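MOBA relate protein (Mycobacterium sp., PDB 2WAW) is of unknown function but, as a MobA-like member of the GT-A nucleotidyltransferase group, probably binds a nucleoside triphosphate and transfers its nucleotidyl group to another molecule. Local coordinates at residues A[30-35]-A[62-67]; A[72-77]-A[85-90]; A[115-120]-A[125-130]; A[159-162]-A[166-169]. All blocks are in the same frame, centred on the assembly; numbering follows the deposited sequence.

Contact 1 of 4, residues A[30-35]-A[62-67]; sequences DTTLLG and EKVELD
This is a helix-start to helix-end contact at the edge of the Rossmann-like α/β sandwich, where T32 and G35, at the beginning of helix 33-42, meet V64, the residue that leaves helix 57-63. The two helices are successive crossover connections of the parallel part of the sheet: the first leads into strand 48-53, and the second leads from that strand to strand 70-73. V64 carries most of the packing. Its CG1, anti to the backbone N (chi1 179°), lies 4.1 Å from G35 CA and 4.3 Å from L34 CD2, while CG2 comes to 3.7 Å from T32 OG1. The two methyls thus lie along the start of the helix, CG2 beside the cap residue and CG1 against G35 and L34. L38 and L25 touch V64 as well, and L34 reaches V60 of helix 57-63, so the apolar patch extends past the two segments. R42, from the same helix 33-42, donates through NH2 to the carbonyl oxygens of E65 and D67 and ties down the chain after V64. T32 is the N-cap. With chi1 at 55°, its hydroxyl lies between the backbone N and the carbonyl carbon, turned back to the opening turn, and OG1 accepts from G35 N at 3.0 Å (N-H...O angle 148°). A water joins this cap to the end of the other helix: it stands 2.8 Å from T32 OG1 and donates to K63 O over 3.1 Å.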
loop_
_atom_site.group_PDB
_atom_site.type_symbol
_atom_site.label_atom_id
_atom_site.label_comp_id
_atom_site.label_asym_id
_atom_site.label_seq_id
_atom_site.Cartn_x
_atom_site.Cartn_y
_atom_site.Cartn_z
ATOM N N ASP A 30 -3.607 18.286 -8.691
ATOM C CA ASP A 30 -2.736 19.255 -8.018
ATOM C C ASP A 30 -1.578 18.584 -7.294
ATOM O O ASP A 30 -0.765 19.253 -6.643
ATOM C CB ASP A 30 -3.543 20.113 -7.026
ATOM C CG ASP A 30 -4.232 19.282 -5.939
ATOM O OD1 ASP A 30 -4.370 18.047 -6.100
ATOM O OD2 ASP A 30 -4.655 19.876 -4.920
ATOM N N THR A 31 -1.505 17.259 -7.395
ATOM C CA THR A 31 -0.473 16.521 -6.678
ATOM C C THR A 31 0.171 15.465 -7.598
ATOM O O THR A 31 0.002 15.535 -8.815
ATOM C CB THR A 31 -1.018 15.933 -5.337
ATOM O OG1 THR A 31 0.072 15.400 -4.576
ATOM C CG2 THR A 31 -2.091 14.868 -5.571
ATOM N N THR A 32 0.940 14.540 -7.029
ATOM C CA THR A 32 1.522 13.431 -7.788
ATOM C C THR A 32 0.764 12.163 -7.413
ATOM O O THR A 32 -0.034 12.151 -6.455
ATOM C CB THR A 32 2.995 13.193 -7.431
ATOM O OG1 THR A 32 3.086 13.010 -6.011
ATOM C CG2 THR A 32 3.883 14.381 -7.842
ATOM N N LEU A 33 1.011 11.084 -8.118
ATOM C CA LEU A 33 0.336 9.856 -7.815
ATOM C C LEU A 33 0.661 9.378 -6.404
ATOM O O LEU A 33 -0.192 9.121 -5.654
ATOM C CB LEU A 33 0.755 8.798 -8.830
ATOM C CG LEU A 33 0.247 7.354 -8.736
ATOM C CD1 LEU A 33 -1.247 7.291 -8.733
ATOM C CD2 LEU A 33 0.827 6.514 -9.818
ATOM N N LEU A 34 1.925 9.360 -6.055
ATOM C CA LEU A 34 2.257 9.000 -4.705
ATOM C C LEU A 34 1.731 9.991 -3.654
ATOM O O LEU A 34 1.336 9.603 -2.618
ATOM C CB LEU A 34 3.742 8.789 -4.515
ATOM C CG LEU A 34 4.165 8.395 -3.108
ATOM C CD1 LEU A 34 3.568 7.091 -2.673
ATOM C CD2 LEU A 34 5.659 8.293 -3.014
ATOM N N GLY A 35 1.785 11.272 -3.978
ATOM C CA GLY A 35 1.268 12.323 -3.096
ATOM C C GLY A 35 -0.211 12.132 -2.805
ATOM O O GLY A 35 -0.675 12.319 -1.674
ATOM N N GLU A 62 12.671 14.785 -3.431
ATOM C CA GLU A 62 12.616 16.167 -3.881
ATOM C C GLU A 62 11.205 16.681 -4.131
ATOM O O GLU A 62 10.989 17.826 -4.013
ATOM C CB GLU A 62 13.522 16.415 -5.094
ATOM C CG GLU A 62 14.992 16.096 -4.864
ATOM C CD GLU A 62 15.899 16.037 -6.116
ATOM O OE1 GLU A 62 15.447 16.038 -7.279
ATOM O OE2 GLU A 62 17.113 15.978 -5.913
ATOM N N LYS A 63 10.273 15.812 -4.495
ATOM C CA LYS A 63 8.979 16.234 -5.066
ATOM C C LYS A 63 7.704 15.789 -4.339
ATOM O O LYS A 63 6.608 16.220 -4.706
ATOM C CB LYS A 63 8.880 15.799 -6.530
ATOM C CG LYS A 63 9.843 16.515 -7.464
ATOM C CD LYS A 63 9.808 15.898 -8.848
ATOM C CE LYS A 63 10.783 16.591 -9.785
ATOM N NZ LYS A 63 10.599 16.133 -11.190
ATOM N N VAL A 64 7.821 14.915 -3.350
ATOM C CA VAL A 64 6.645 14.468 -2.613
ATOM C C VAL A 64 6.803 14.845 -1.148
ATOM O O VAL A 64 7.908 14.786 -0.602
ATOM C CB VAL A 64 6.427 12.950 -2.772
ATOM C CG1 VAL A 64 5.197 12.482 -1.982
ATOM C CG2 VAL A 64 6.316 12.582 -4.252
ATOM N N GLU A 65 5.727 15.217 -0.502
ATOM C CA GLU A 65 5.836 15.557 0.896
ATOM C C GLU A 65 5.807 14.326 1.779
ATOM O O GLU A 65 4.832 13.671 1.920
ATOM C CB GLU A 65 4.724 16.489 1.295
ATOM C CG GLU A 65 4.724 16.782 2.773
ATOM C CD GLU A 65 5.936 17.562 3.210
ATOM O OE1 GLU A 65 5.889 18.765 3.015
ATOM O OE2 GLU A 65 6.891 17.023 3.725
ATOM N N LEU A 66 6.943 14.053 2.360
ATOM C CA LEU A 66 7.151 12.930 3.233
ATOM C C LEU A 66 7.410 13.240 4.720
ATOM O O LEU A 66 7.745 12.381 5.449
ATOM C CB LEU A 66 8.242 12.048 2.670
ATOM C CG LEU A 66 8.112 11.643 1.210
ATOM C CD1 LEU A 66 9.344 11.133 0.710
ATOM C CD2 LEU A 66 7.090 10.704 0.982
ATOM N N ASP A 67 7.245 14.490 5.126
ATOM C CA ASP A 67 7.481 14.846 6.509
ATOM C C ASP A 67 6.598 14.069 7.454
ATOM O O ASP A 67 5.457 13.897 7.215
ATOM C CB ASP A 67 7.246 16.343 6.741
HETATM O O HOH W 1 3.616 15.318 -4.525
#

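Contact 2 of 4, residues A[72-77]-A[85-90]; sequences VLVDDA and LKSALT
The carbonyl oxygen of S87 is gripped twice from one turn ahead in its own helix, by the hydroxyl and, weakly, by the amide of T90. The T90 OG1 to S87 O bond is short, at 2.7 Å; the hydroxyl lies in the carbonyl plane and makes an angle of 149° at the oxygen. The amide bond from T90 N to S87 O is longer at 3.1 Å, while L89 N keeps the regular helical bond to L85 O. The side chain of S87 points toward the strand. Its CB packs against both valines, 3.7 Å from V72 CG1 and 3.8 Å from V74 CG1, and its OG reaches to 3.6 Å from the same V74 methyl. Strand 70-73 is an outermost strand of the sheet, and helix 84-90 is the helix of the β-α-β crossover that carries the chain from strand 70-73 to strand 98-103, past strands 48-53 and 6-12, in the Rossmann-like half of the GT-A fold. V72 puts CG1 anti to its backbone nitrogen (chi1 172°), which sends that methyl to the helix backbone, 4.0 Å from A88 N; the neighbouring strand 48-53 adds I50 and T52 to the packing of V72. Beyond V74 the chain turns off to the loop that holds C81, modified to S-hydroxycysteine, and there D76 OD2 makes a salt bridge with R17 NH2.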
loop_
_atom_site.group_PDB
_atom_site.type_symbol
_atom_site.label_atom_id
_atom_site.label_comp_id
_atom_site.label_asym_id
_atom_site.label_seq_id
_atom_site.Cartn_x
_atom_site.Cartn_y
_atom_site.Cartn_z
ATOM N N VAL A 72 11.659 4.291 4.051
ATOM C CA VAL A 72 12.498 3.089 4.019
ATOM C C VAL A 72 13.029 2.967 2.579
ATOM O O VAL A 72 12.257 2.815 1.646
ATOM C CB VAL A 72 11.699 1.855 4.466
ATOM C CG1 VAL A 72 12.506 0.583 4.256
ATOM C CG2 VAL A 72 11.285 2.001 5.959
ATOM N N LEU A 73 14.344 3.093 2.403
ATOM C CA LEU A 73 14.920 3.140 1.047
ATOM C C LEU A 73 15.556 1.801 0.728
ATOM O O LEU A 73 16.314 1.269 1.537
ATOM C CB LEU A 73 15.981 4.249 0.936
ATOM C CG LEU A 73 15.631 5.673 1.373
ATOM C CD1 LEU A 73 16.807 6.617 1.155
ATOM C CD2 LEU A 73 14.416 6.175 0.635
ATOM N N VAL A 74 15.246 1.255 -0.443
ATOM C CA VAL A 74 15.788 -0.042 -0.855
ATOM C C VAL A 74 16.391 0.039 -2.264
ATOM O O VAL A 74 16.168 1.010 -3.002
ATOM C CB VAL A 74 14.735 -1.181 -0.779
ATOM C CG1 VAL A 74 14.168 -1.314 0.642
ATOM C CG2 VAL A 74 13.594 -0.948 -1.778
ATOM N N ASP A 75 17.188 -0.966 -2.606
ATOM C CA ASP A 75 17.716 -1.105 -3.959
ATOM C C ASP A 75 16.622 -1.608 -4.897
ATOM O O ASP A 75 15.668 -2.266 -4.459
ATOM C CB ASP A 75 18.863 -2.116 -3.969
ATOM C CG ASP A 75 20.064 -1.640 -3.184
ATOM O OD1 ASP A 75 20.737 -2.491 -2.571
ATOM O OD2 ASP A 75 20.330 -0.419 -3.184
ATOM N N ASP A 76 16.772 -1.319 -6.185
ATOM C CA ASP A 76 15.959 -1.982 -7.204
ATOM C C ASP A 76 16.180 -3.495 -7.165
ATOM O O ASP A 76 17.318 -3.957 -6.974
ATOM C CB ASP A 76 16.336 -1.479 -8.592
ATOM C CG ASP A 76 15.313 -1.869 -9.638
ATOM O OD1 ASP A 76 14.163 -1.392 -9.530
ATOM O OD2 ASP A 76 15.654 -2.650 -10.556
ATOM N N ALA A 77 15.110 -4.261 -7.379
ATOM C CA ALA A 77 15.168 -5.734 -7.266
ATOM C C ALA A 77 14.952 -6.477 -8.592
ATOM O O ALA A 77 14.920 -7.717 -8.630
ATOM C CB ALA A 77 14.187 -6.224 -6.228
ATOM N N LEU A 85 9.193 -4.684 1.346
ATOM C CA LEU A 85 8.425 -5.093 2.530
ATOM C C LEU A 85 9.309 -5.709 3.632
ATOM O O LEU A 85 9.121 -5.415 4.825
ATOM C CB LEU A 85 7.297 -6.031 2.126
ATOM C CG LEU A 85 6.331 -6.473 3.229
ATOM C CD1 LEU A 85 5.770 -5.270 4.012
ATOM C CD2 LEU A 85 5.234 -7.278 2.575
ATOM N N LYS A 86 10.281 -6.541 3.241
ATOM C CA LYS A 86 11.270 -7.085 4.187
ATOM C C LYS A 86 11.923 -5.998 5.039
ATOM O O LYS A 86 11.996 -6.111 6.266
ATOM C CB LYS A 86 12.377 -7.848 3.448
ATOM C CG LYS A 86 11.955 -9.142 2.788
ATOM C CD LYS A 86 13.064 -9.624 1.853
ATOM C CE LYS A 86 12.778 -11.005 1.276
ATOM N NZ LYS A 86 13.158 -12.098 2.211
ATOM N N SER A 87 12.404 -4.947 4.381
ATOM C CA SER A 87 13.018 -3.830 5.089
ATOM C C SER A 87 11.998 -3.060 5.932
ATOM O O SER A 87 12.273 -2.720 7.069
ATOM C CB SER A 87 13.727 -2.902 4.096
ATOM O OG SER A 87 14.742 -3.609 3.383
ATOM N N ALA A 88 10.812 -2.814 5.378
ATOM C CA ALA A 88 9.792 -2.044 6.086
ATOM C C ALA A 88 9.439 -2.663 7.427
ATOM O O ALA A 88 9.239 -1.940 8.409
ATOM C CB ALA A 88 8.536 -1.884 5.231
ATOM N N LEU A 89 9.372 -3.999 7.472
ATOM C CA LEU A 89 8.963 -4.707 8.694
ATOM C C LEU A 89 9.891 -4.392 9.872
ATOM O O LEU A 89 9.457 -4.291 11.041
ATOM C CB LEU A 89 8.848 -6.227 8.436
ATOM C CG LEU A 89 7.663 -6.659 7.539
ATOM C CD1 LEU A 89 7.812 -8.103 7.074
ATOM C CD2 LEU A 89 6.313 -6.463 8.220
ATOM N N THR A 90 11.170 -4.211 9.566
ATOM C CA THR A 90 12.167 -3.945 10.607
ATOM C C THR A 90 11.923 -2.599 11.328
ATOM O O THR A 90 12.368 -2.393 12.469
ATOM C CB THR A 90 13.600 -4.050 10.042
ATOM O OG1 THR A 90 13.883 -2.938 9.188
ATOM C CG2 THR A 90 13.760 -5.339 9.258
#

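Contact 3 of 4, residues A[115-120]-A[125-130]; sequences ASLIAG and TIAVCE
L117, A127 and C129 make up nearly all of this buried contact, in which helix 111-121 packs on strand 126-131 of the mixed β-sheet at the core of the α/β fold (GT-A type). The chain passes from the helix into the strand through a short connection, and the two run roughly antiparallel: the axes of their segments approach to 8.3 Å with 146° between the directions. L117 carries the helix side of the contact. Its CG stands anti to the backbone nitrogen (chi1 173°), which extends the side chain from the helix onto the strand, and CD1 comes down beside the peptide that follows A127. That methyl is 3.7 Å from A127 C and 3.9 Å from V128 N, so it rests on backbone as much as on side chain. A127 meets the same methyl with its CB as well as with its carbonyl group, while V128, whose CB points away from the helix, turns to F139 and I162. P138 of the adjoining strand 134-142 touches both L117 and C129. Nearer its root, the leucine is flanked by the thiol: C129 SG lies 4.3 Å from L117 CB, whereas the far methyl CD1 is 3.7 Å from A127 CB.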
loop_
_atom_site.group_PDB
_atom_site.type_symbol
_atom_site.label_atom_id
_atom_site.label_comp_id
_atom_site.label_asym_id
_atom_site.label_seq_id
_atom_site.Cartn_x
_atom_site.Cartn_y
_atom_site.Cartn_z
ATOM N N ALA A 115 -10.337 1.865 7.921
ATOM C CA ALA A 115 -10.879 1.748 9.281
ATOM C C ALA A 115 -11.681 0.443 9.453
ATOM O O ALA A 115 -11.493 -0.290 10.429
ATOM C CB ALA A 115 -11.724 2.968 9.650
ATOM N N SER A 116 -12.568 0.137 8.499
ATOM C CA SER A 116 -13.318 -1.114 8.533
ATOM C C SER A 116 -12.431 -2.354 8.461
ATOM O O SER A 116 -12.690 -3.348 9.142
ATOM C CB SER A 116 -14.373 -1.128 7.427
ATOM O OG SER A 116 -15.231 -0.026 7.617
ATOM N N LEU A 117 -11.398 -2.286 7.627
ATOM C CA LEU A 117 -10.421 -3.366 7.523
ATOM C C LEU A 117 -9.745 -3.640 8.854
ATOM O O LEU A 117 -9.622 -4.798 9.276
ATOM C CB LEU A 117 -9.379 -3.043 6.438
ATOM C CG LEU A 117 -8.193 -4.012 6.341
ATOM C CD1 LEU A 117 -8.664 -5.383 5.777
ATOM C CD2 LEU A 117 -7.119 -3.371 5.493
ATOM N N ILE A 118 -9.296 -2.571 9.522
ATOM C CA ILE A 118 -8.601 -2.725 10.804
ATOM C C ILE A 118 -9.541 -3.351 11.834
ATOM O O ILE A 118 -9.133 -4.225 12.596
ATOM C CB ILE A 118 -8.088 -1.368 11.296
ATOM C CG1 ILE A 118 -6.866 -0.936 10.467
ATOM C CG2 ILE A 118 -7.707 -1.429 12.756
ATOM C CD1 ILE A 118 -6.486 0.553 10.620
ATOM N N ALA A 119 -10.795 -2.924 11.819
ATOM C CA ALA A 119 -11.745 -3.391 12.821
ATOM C C ALA A 119 -11.961 -4.897 12.637
ATOM O O ALA A 119 -11.964 -5.659 13.621
ATOM C CB ALA A 119 -13.056 -2.634 12.692
ATOM N N GLY A 120 -12.120 -5.319 11.377
ATOM C CA GLY A 120 -12.265 -6.748 11.052
ATOM C C GLY A 120 -10.983 -7.528 11.298
ATOM O O GLY A 120 -11.013 -8.725 11.593
ATOM N N THR A 125 -5.890 -13.288 11.512
ATOM C CA THR A 125 -4.480 -13.388 11.134
ATOM C C THR A 125 -4.162 -12.512 9.922
ATOM O O THR A 125 -3.189 -11.760 9.941
ATOM C CB THR A 125 -4.055 -14.861 10.889
ATOM O OG1 THR A 125 -4.258 -15.616 12.090
ATOM C CG2 THR A 125 -2.596 -14.949 10.495
ATOM N N ILE A 126 -4.993 -12.613 8.883
ATOM C CA ILE A 126 -4.939 -11.743 7.704
ATOM C C ILE A 126 -6.354 -11.260 7.416
ATOM O O ILE A 126 -7.316 -11.987 7.653
ATOM C CB ILE A 126 -4.414 -12.508 6.460
ATOM C CG1 ILE A 126 -2.966 -12.967 6.687
ATOM C CG2 ILE A 126 -4.548 -11.666 5.191
ATOM C CD1 ILE A 126 -2.438 -13.952 5.647
ATOM N N ALA A 127 -6.491 -10.027 6.950
ATOM C CA ALA A 127 -7.794 -9.615 6.399
ATOM C C ALA A 127 -7.597 -8.887 5.089
ATOM O O ALA A 127 -6.533 -8.304 4.842
ATOM C CB ALA A 127 -8.530 -8.758 7.385
ATOM N N VAL A 128 -8.621 -8.928 4.241
ATOM C CA VAL A 128 -8.545 -8.296 2.920
ATOM C C VAL A 128 -9.840 -7.564 2.620
ATOM O O VAL A 128 -10.881 -7.889 3.192
ATOM C CB VAL A 128 -8.246 -9.330 1.800
ATOM C CG1 VAL A 128 -6.939 -10.071 2.083
ATOM C CG2 VAL A 128 -9.422 -10.308 1.613
ATOM N N CYS A 129 -9.777 -6.561 1.750
ATOM C CA CYS A 129 -11.005 -5.921 1.293
ATOM C C CYS A 129 -11.627 -6.710 0.155
ATOM O O CYS A 129 -10.944 -7.118 -0.792
ATOM C CB CYS A 129 -10.731 -4.490 0.864
ATOM S SG CYS A 129 -10.332 -3.412 2.290
ATOM N N GLU A 130 -12.926 -6.928 0.259
ATOM C CA GLU A 130 -13.674 -7.593 -0.780
ATOM C C GLU A 130 -14.574 -6.575 -1.445
ATOM O O GLU A 130 -15.578 -6.142 -0.875
ATOM C CB GLU A 130 -14.488 -8.758 -0.215
ATOM C CG GLU A 130 -15.235 -9.512 -1.296
ATOM C CD GLU A 130 -15.877 -10.776 -0.779
ATOM O OE1 GLU A 130 -16.546 -10.726 0.275
ATOM O OE2 GLU A 130 -15.718 -11.816 -1.437
#

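Contact 4 of 4, residues A[159-162]-A[166-169]; sequences WRLI and RHGV
Between the last turn of helix 158-163 and the chain returning into strand 169-173, the CA atoms of I162 and V169 come within 6.5 Å, while those of L161 and R166 stay 7.6 Å apart. This is the helix-to-strand connection into an outermost strand of the mixed sheet of the α/β fold, and L161 and I162 also rest on I126 of strand 126-131. L161 fills the wider end. Its CD1 lies over one face of the R166 guanidinium, 3.6 Å from NH1, and the two side chains cross at about a right angle. The same methyl meets the H167 ring at its edge, near the ring plane, 3.6 Å from CE1. R166 gets there because its chain bends at chi3 (-129°), which folds the guanidinium back to the helix. One face of the imidazole is in turn met by R166 CB. At the narrower end V169 CG2 lies against I162 O at 3.6 Å, and V169 CG1 faces I162 CG2 at 4.1 Å. A water spans the gap, accepting from H167 N over 3.2 Å and lying 2.9 Å from L161 O. S164 OG bonds to L161 O and to R166 N, inside the turn that joins the two segments. No direct hydrogen bond crosses, so the attraction is mainly dispersive, one leucine methyl against two flat polar groups, and the water supplies the polar link between helix and loop.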
loop_
_atom_site.group_PDB
_atom_site.type_symbol
_atom_site.label_atom_id
_atom_site.label_comp_id
_atom_site.label_asym_id
_atom_site.label_seq_id
_atom_site.Cartn_x
_atom_site.Cartn_y
_atom_site.Cartn_z
ATOM N N TRP A 159 -0.483 -12.197 -1.984
ATOM C CA TRP A 159 -1.599 -13.025 -2.420
ATOM C C TRP A 159 -1.304 -14.518 -2.227
ATOM O O TRP A 159 -2.227 -15.305 -2.030
ATOM C CB TRP A 159 -2.042 -12.691 -3.856
ATOM C CG TRP A 159 -1.068 -13.061 -4.939
ATOM C CD1 TRP A 159 -0.043 -12.291 -5.419
ATOM C CD2 TRP A 159 -1.044 -14.279 -5.697
ATOM N NE1 TRP A 159 0.625 -12.962 -6.417
ATOM C CE2 TRP A 159 0.032 -14.183 -6.609
ATOM C CE3 TRP A 159 -1.823 -15.446 -5.693
ATOM C CZ2 TRP A 159 0.352 -15.210 -7.507
ATOM C CZ3 TRP A 159 -1.502 -16.466 -6.588
ATOM C CH2 TRP A 159 -0.423 -16.338 -7.482
ATOM N N ARG A 160 -0.026 -14.902 -2.234
ATOM C CA ARG A 160 0.339 -16.312 -2.026
ATOM C C ARG A 160 0.116 -16.794 -0.594
ATOM O O ARG A 160 -0.273 -17.938 -0.368
ATOM C CB ARG A 160 1.770 -16.599 -2.485
ATOM C CG ARG A 160 1.882 -16.615 -3.993
ATOM C CD ARG A 160 2.976 -17.553 -4.493
ATOM N NE ARG A 160 3.025 -17.577 -5.958
ATOM C CZ ARG A 160 3.367 -16.535 -6.713
ATOM N NH1 ARG A 160 3.681 -15.373 -6.147
ATOM N NH2 ARG A 160 3.379 -16.645 -8.038
ATOM N N LEU A 161 0.362 -15.915 0.369
ATOM C CA LEU A 161 0.045 -16.189 1.759
ATOM C C LEU A 161 -1.475 -16.253 1.928
ATOM O O LEU A 161 -1.996 -17.172 2.556
ATOM C CB LEU A 161 0.635 -15.093 2.642
ATOM C CG LEU A 161 1.048 -15.366 4.087
ATOM C CD1 LEU A 161 1.819 -16.671 4.249
ATOM C CD2 LEU A 161 1.901 -14.195 4.555
ATOM N N ILE A 162 -2.168 -15.271 1.344
ATOM C CA ILE A 162 -3.639 -15.175 1.375
ATOM C C ILE A 162 -4.289 -16.429 0.797
ATOM O O ILE A 162 -5.263 -16.946 1.350
ATOM C CB ILE A 162 -4.149 -13.899 0.623
ATOM C CG1 ILE A 162 -3.865 -12.633 1.439
ATOM C CG2 ILE A 162 -5.657 -13.985 0.305
ATOM C CD1 ILE A 162 -3.802 -11.352 0.613
ATOM N N ARG A 166 -3.107 -21.603 4.860
ATOM C CA ARG A 166 -2.457 -21.862 6.153
ATOM C C ARG A 166 -2.976 -20.934 7.250
ATOM O O ARG A 166 -2.895 -21.267 8.435
ATOM C CB ARG A 166 -0.934 -21.686 6.070
ATOM C CG ARG A 166 -0.235 -22.383 4.917
ATOM C CD ARG A 166 1.215 -21.916 4.873
ATOM N NE ARG A 166 1.618 -21.455 3.545
ATOM C CZ ARG A 166 2.575 -20.556 3.318
ATOM N NH1 ARG A 166 3.234 -20.004 4.332
ATOM N NH2 ARG A 166 2.870 -20.201 2.073
ATOM N N HIS A 167 -3.479 -19.761 6.854
ATOM C CA HIS A 167 -3.891 -18.738 7.815
ATOM C C HIS A 167 -5.322 -18.311 7.571
ATOM O O HIS A 167 -5.792 -18.343 6.428
ATOM C CB HIS A 167 -2.985 -17.510 7.709
ATOM C CG HIS A 167 -1.527 -17.814 7.893
ATOM N ND1 HIS A 167 -0.617 -17.741 6.861
ATOM C CD2 HIS A 167 -0.822 -18.180 8.991
ATOM C CE1 HIS A 167 0.587 -18.049 7.312
ATOM N NE2 HIS A 167 0.491 -18.319 8.602
ATOM N N GLY A 168 -6.007 -17.912 8.639
ATOM C CA GLY A 168 -7.349 -17.345 8.518
ATOM C C GLY A 168 -7.267 -16.054 7.731
ATOM O O GLY A 168 -6.366 -15.233 7.950
ATOM N N VAL A 169 -8.190 -15.899 6.790
ATOM C CA VAL A 169 -8.255 -14.712 5.955
ATOM C C VAL A 169 -9.660 -14.160 6.005
ATOM O O VAL A 169 -10.610 -14.763 5.461
ATOM C CB VAL A 169 -7.846 -15.016 4.494
ATOM C CG1 VAL A 169 -8.031 -13.776 3.602
ATOM C CG2 VAL A 169 -6.407 -15.518 4.429
HETATM O O HOH W 2 -4.136 -18.474 4.052
#

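In the fold
From the N terminus the four contacts follow in series, none nested in or crossing another. Contact 1 closes the loop that holds helix 33-42, strand 48-53 and helix 57-63, and the chain then enters strand 70-73, where contact 2 closes a shorter loop back onto helix 84-90. Contacts 3 and 4 close the short connections after helices 111-121 and 158-163, at the other end of the sheet, and contact 1 lies across the centre of the chain from both. Contacts 2 and 3 reach the same sheet, with nearest atoms about 11 Å apart. Contacts 3 and 4 touch: I126 N probably bonds to G168 O at 3.1 Å, and T125 packs on H167.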